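Local coordinates for high-affinity zinc uptake system protein znuA (Streptococcus suis, PDB 3MFQ) that probably serves as the metal-binding component of an ABC-type uptake system, capturing zinc and related metal ions outside the cell for import, at residues 21-26 against 121-126; 5-10 against 125-130. All coordinates share one frame; numbering follows the deposited sequence.

Contact 1 of 2, residues 21-26 against 121-126; sequences YQLAGD and EELQKL
Leu123 reaches across to Leu23 and Ala24 with a single methyl, CD1. Leu123 CD1 lies 3.7 Å from Ala24 CB and 4.1 Å from Leu23 CB. The methyl therefore sits against two consecutive residues of the last turn of helix 14-24. It meets both at their CB atoms. The CG of Leu123 stands anti to the carbonyl carbon, beside the backbone N (chi1 -65°), and the second torsion (170°) stretches the chain so that CD1 leads across the gap. The other methyl, CD2, is turned toward strand 8-11 and packs on Val9. The Leu23 side chain touches Val116 and Ala119 of helix 109-123.

The short Ala24 side chain probably helps bring the helices to this spacing; the nearest CA pair is Ala24 CA and Leu123 CA, 6.9 Å apart. Gly25 leaves helix 14-24 with a positive phi, and helix 109-123 ends at Leu123. Helix 131-156 also borders the site, with Thr138 on Leu23, Ile134 on Leu123, and Asn137 donating its ND2 to the carbonyl oxygen of Leu23, which gives this helix-end oxygen a side-chain partner.

This is plain packing between the C-terminal ends of helices 14-24 and 109-123, where the chain starts to leave each helix. No hydrogen bond or salt bridge joins the two segments. All three touching residues are buried, so the contact is held by apolar packing alone and probably depends on shape and exclusion of water.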
# COMPACT_ATOMS: atom_id res chain seq x y z
N TYR A 21 3.27 -16.09 -3.59
CA TYR A 21 3.01 -16.84 -4.80
C TYR A 21 4.11 -16.57 -5.81
O TYR A 21 4.65 -17.49 -6.42
CB TYR A 21 1.66 -16.49 -5.41
CG TYR A 21 1.42 -17.15 -6.74
CD1 TYR A 21 1.15 -18.51 -6.82
CD2 TYR A 21 1.47 -16.42 -7.92
CE1 TYR A 21 0.93 -19.13 -8.04
CE2 TYR A 21 1.25 -17.03 -9.14
CZ TYR A 21 0.98 -18.38 -9.20
OH TYR A 21 0.76 -18.99 -10.41
N GLN A 22 4.44 -15.30 -5.99
CA GLN A 22 5.49 -14.90 -6.93
C GLN A 22 6.78 -15.64 -6.61
O GLN A 22 7.52 -16.03 -7.51
CB GLN A 22 5.72 -13.39 -6.87
CG GLN A 22 4.51 -12.56 -7.28
CD GLN A 22 4.18 -12.69 -8.75
OE1 GLN A 22 5.05 -12.99 -9.57
NE2 GLN A 22 2.92 -12.47 -9.10
N LEU A 23 7.04 -15.83 -5.32
CA LEU A 23 8.27 -16.46 -4.87
C LEU A 23 8.13 -17.97 -4.77
O LEU A 23 8.86 -18.71 -5.43
CB LEU A 23 8.68 -15.89 -3.51
CG LEU A 23 8.71 -14.36 -3.39
CD1 LEU A 23 9.01 -13.95 -1.96
CD2 LEU A 23 9.71 -13.76 -4.36
N ALA A 24 7.18 -18.42 -3.96
CA ALA A 24 7.03 -19.84 -3.65
C ALA A 24 6.15 -20.58 -4.65
O ALA A 24 6.08 -21.80 -4.63
CB ALA A 24 6.47 -20.01 -2.24
N GLY A 25 5.50 -19.83 -5.53
CA GLY A 25 4.59 -20.43 -6.50
C GLY A 25 3.55 -21.29 -5.81
O GLY A 25 2.93 -20.87 -4.83
N ASP A 26 3.37 -22.50 -6.32
CA ASP A 26 2.38 -23.42 -5.77
C ASP A 26 2.99 -24.36 -4.75
O ASP A 26 2.39 -25.37 -4.39
CB ASP A 26 1.73 -24.23 -6.90
CG ASP A 26 1.06 -23.34 -7.94
OD1 ASP A 26 0.51 -22.29 -7.56
OD2 ASP A 26 1.09 -23.70 -9.14
N GLU A 121 13.76 -15.38 2.28
CA GLU A 121 14.60 -16.07 3.25
C GLU A 121 13.79 -16.82 4.29
O GLU A 121 14.33 -17.63 5.05
CB GLU A 121 15.55 -15.08 3.92
CG GLU A 121 16.31 -14.20 2.93
CD GLU A 121 17.45 -13.44 3.57
OE1 GLU A 121 18.11 -12.63 2.88
OE2 GLU A 121 17.69 -13.64 4.78
N GLU A 122 12.49 -16.55 4.34
CA GLU A 122 11.60 -17.24 5.26
C GLU A 122 10.92 -18.43 4.59
O GLU A 122 10.59 -19.42 5.24
CB GLU A 122 10.54 -16.29 5.81
CG GLU A 122 11.04 -15.39 6.92
CD GLU A 122 11.54 -16.17 8.12
OE1 GLU A 122 12.77 -16.15 8.37
OE2 GLU A 122 10.71 -16.81 8.81
N LEU A 123 10.72 -18.34 3.28
CA LEU A 123 10.20 -19.46 2.52
C LEU A 123 11.33 -20.46 2.29
O LEU A 123 11.13 -21.65 2.46
CB LEU A 123 9.56 -18.99 1.22
CG LEU A 123 8.31 -18.12 1.43
CD1 LEU A 123 7.84 -17.47 0.13
CD2 LEU A 123 7.18 -18.91 2.07
N GLN A 124 12.51 -19.97 1.93
CA GLN A 124 13.71 -20.77 2.10
C GLN A 124 13.73 -20.92 3.59
O GLN A 124 13.17 -20.08 4.29
CB GLN A 124 14.95 -20.00 1.64
CG GLN A 124 14.83 -19.36 0.29
CD GLN A 124 16.05 -18.52 -0.04
OE1 GLN A 124 17.18 -18.99 0.09
NE2 GLN A 124 15.83 -17.28 -0.45
N LYS A 125 14.40 -21.96 4.10
CA LYS A 125 14.38 -22.29 5.52
C LYS A 125 13.03 -22.85 5.97
O LYS A 125 12.88 -23.28 7.11
CB LYS A 125 14.44 -21.02 6.38
CG LYS A 125 14.07 -21.23 7.86
CD LYS A 125 14.09 -19.92 8.64
CE LYS A 125 15.48 -19.36 8.69
NZ LYS A 125 15.55 -18.17 9.57
N LEU A 126 12.06 -22.83 5.07
CA LEU A 126 10.75 -23.43 5.35
C LEU A 126 10.71 -24.62 4.38
O LEU A 126 10.16 -25.68 4.69
CB LEU A 126 9.54 -22.52 5.12
CG LEU A 126 8.16 -23.12 5.42
CD1 LEU A 126 8.12 -23.61 6.85
CD2 LEU A 126 7.08 -22.09 5.19

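Contact 2 of 2, residues 5-10 against 125-130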
# COMPACT_ATOMS: atom_id res chain seq x y z
N SER A 5 -0.21 -31.48 3.75
CA SER A 5 1.21 -31.79 3.63
C SER A 5 2.01 -30.52 3.31
O SER A 5 3.01 -30.23 3.97
CB SER A 5 1.44 -32.85 2.56
OG SER A 5 2.78 -33.32 2.57
N LYS A 6 1.57 -29.78 2.30
CA LYS A 6 2.20 -28.51 1.94
C LYS A 6 2.27 -27.56 3.14
O LYS A 6 1.30 -27.44 3.89
CB LYS A 6 1.43 -27.83 0.81
CG LYS A 6 1.68 -28.39 -0.58
CD LYS A 6 0.92 -27.59 -1.63
CE LYS A 6 1.24 -28.07 -3.03
NZ LYS A 6 0.44 -27.34 -4.06
N PRO A 7 3.41 -26.88 3.31
CA PRO A 7 3.57 -25.90 4.39
C PRO A 7 2.47 -24.85 4.35
O PRO A 7 2.05 -24.43 3.27
CB PRO A 7 4.93 -25.27 4.08
CG PRO A 7 5.66 -26.30 3.33
CD PRO A 7 4.64 -27.02 2.51
N ARG A 8 2.01 -24.43 5.52
CA ARG A 8 0.96 -23.43 5.61
C ARG A 8 1.53 -22.10 6.08
O ARG A 8 2.07 -21.98 7.18
CB ARG A 8 -0.16 -23.91 6.55
CG ARG A 8 -1.40 -23.02 6.59
CD ARG A 8 -2.65 -23.82 6.91
NE ARG A 8 -2.82 -24.94 5.99
CZ ARG A 8 -3.32 -24.82 4.76
NH1 ARG A 8 -3.69 -23.63 4.30
NH2 ARG A 8 -3.45 -25.89 3.99
N VAL A 9 1.39 -21.08 5.24
CA VAL A 9 1.90 -19.75 5.54
C VAL A 9 0.77 -18.73 5.58
O VAL A 9 0.29 -18.32 4.54
CB VAL A 9 2.95 -19.32 4.49
CG1 VAL A 9 3.38 -17.93 4.77
CG2 VAL A 9 4.09 -20.30 4.47
N ALA A 10 0.41 -18.29 6.78
CA ALA A 10 -0.65 -17.32 6.97
C ALA A 10 -0.18 -15.94 6.50
O ALA A 10 0.97 -15.56 6.68
CB ALA A 10 -1.07 -17.30 8.40
N LYS A 125 14.40 -21.96 4.10
CA LYS A 125 14.38 -22.29 5.52
C LYS A 125 13.03 -22.85 5.97
O LYS A 125 12.88 -23.28 7.11
CB LYS A 125 14.44 -21.02 6.38
CG LYS A 125 14.07 -21.23 7.86
CD LYS A 125 14.09 -19.92 8.64
CE LYS A 125 15.48 -19.36 8.69
NZ LYS A 125 15.55 -18.17 9.57
N LEU A 126 12.06 -22.83 5.07
CA LEU A 126 10.75 -23.43 5.35
C LEU A 126 10.71 -24.62 4.38
O LEU A 126 10.16 -25.68 4.69
CB LEU A 126 9.54 -22.52 5.12
CG LEU A 126 8.16 -23.12 5.42
CD1 LEU A 126 8.12 -23.61 6.85
CD2 LEU A 126 7.08 -22.09 5.19
N LEU A 127 11.29 -24.41 3.21
CA LEU A 127 11.40 -25.45 2.21
C LEU A 127 12.84 -25.64 1.77
O LEU A 127 13.23 -25.19 0.69
CB LEU A 127 10.54 -25.10 1.00
CG LEU A 127 9.03 -25.21 1.17
CD1 LEU A 127 8.30 -24.68 -0.06
CD2 LEU A 127 8.64 -26.65 1.44
N PRO A 128 13.64 -26.31 2.61
CA PRO A 128 15.05 -26.55 2.33
C PRO A 128 15.27 -27.15 0.95
O PRO A 128 16.27 -26.86 0.30
CB PRO A 128 15.45 -27.54 3.41
CG PRO A 128 14.53 -27.25 4.54
CD PRO A 128 13.22 -26.87 3.91
N ALA A 129 14.34 -27.99 0.51
CA ALA A 129 14.46 -28.66 -0.77
C ALA A 129 14.11 -27.73 -1.93
O ALA A 129 14.56 -27.94 -3.06
CB ALA A 129 13.59 -29.90 -0.81
N LYS A 130 13.32 -26.71 -1.65
CA LYS A 130 12.92 -25.75 -2.68
C LYS A 130 13.60 -24.39 -2.50
O LYS A 130 13.15 -23.39 -3.05
CB LYS A 130 11.40 -25.59 -2.71
CG LYS A 130 10.71 -26.50 -3.72
CD LYS A 130 11.11 -27.95 -3.51
CE LYS A 130 11.16 -28.71 -4.83
NZ LYS A 130 9.82 -28.89 -5.46
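Pro7 meets Leu126 and Leu127 with neighbouring atoms of its ring. Its CB faces Leu126, with Pro7 CB 4.0 Å from Leu126 CD2. Its CG faces the next leucine, and Pro7 CG to Leu127 CD2 is 3.5 Å. The side chains of Pro7 and Leu127 cross at about a right angle, and the methyl CD2 meets the ring at CG. Leu127 CG is farther from the ring, 4.1 Å from Pro7 CG. Beyond the proline, Leu127 also touches Glu27 and Val28, in the turn that leads into strand 29-32.

Arg8 starts strand 8-11, and its CB points away from the loop 125-130. Its guanidinium group turns to the neighbouring strand, where NH1 forms a salt bridge with Asp31.

Val9 brings the chain back to the loop. Its CG2 lies anti to the carbonyl carbon and approaches Leu126, with Val9 CG2 3.6 Å from Leu126 CD2. The two side chains run past each other in opposite directions. In Leu126 a first torsion of -179° sends CG outward, anti to the backbone N, and CD2, extended beyond it, touches both Val9 and Pro7. That one methyl serves both residues. Leu58 of strand 58-61 touches both Val9 and Leu126.

Strand 8-11 is an inner strand of a four-stranded parallel sheet, between 29-32 and 58-61. Here the loop from helix 109-123 to helix 131-156 packs over the start of that strand. This is the layering of helices and their connections on a parallel sheet that is seen in the alpha/beta lobes of metal-binding proteins such as TroA and ZnuA.

The chain begins in contact 2, where residues 5-10 lead into strand 8-11. It then runs through helix 14-24, whose end gives the first segment of contact 1. Contact 1 closes a loop of 94 residues when the chain returns at the end of helix 109-123. Contact 2 closes the longer loop just afterwards, at 125-130, so contact 1 nests within it. The two share Lys125 and Leu126, and their centres lie about 7 Å apart. A probable hydrogen bond between Asp26 O and Lys6 NZ also joins them. Contact 1 ties the first helix to the end of helix 109-123, and contact 2 ties the first strand and the residues before it to the loop that follows.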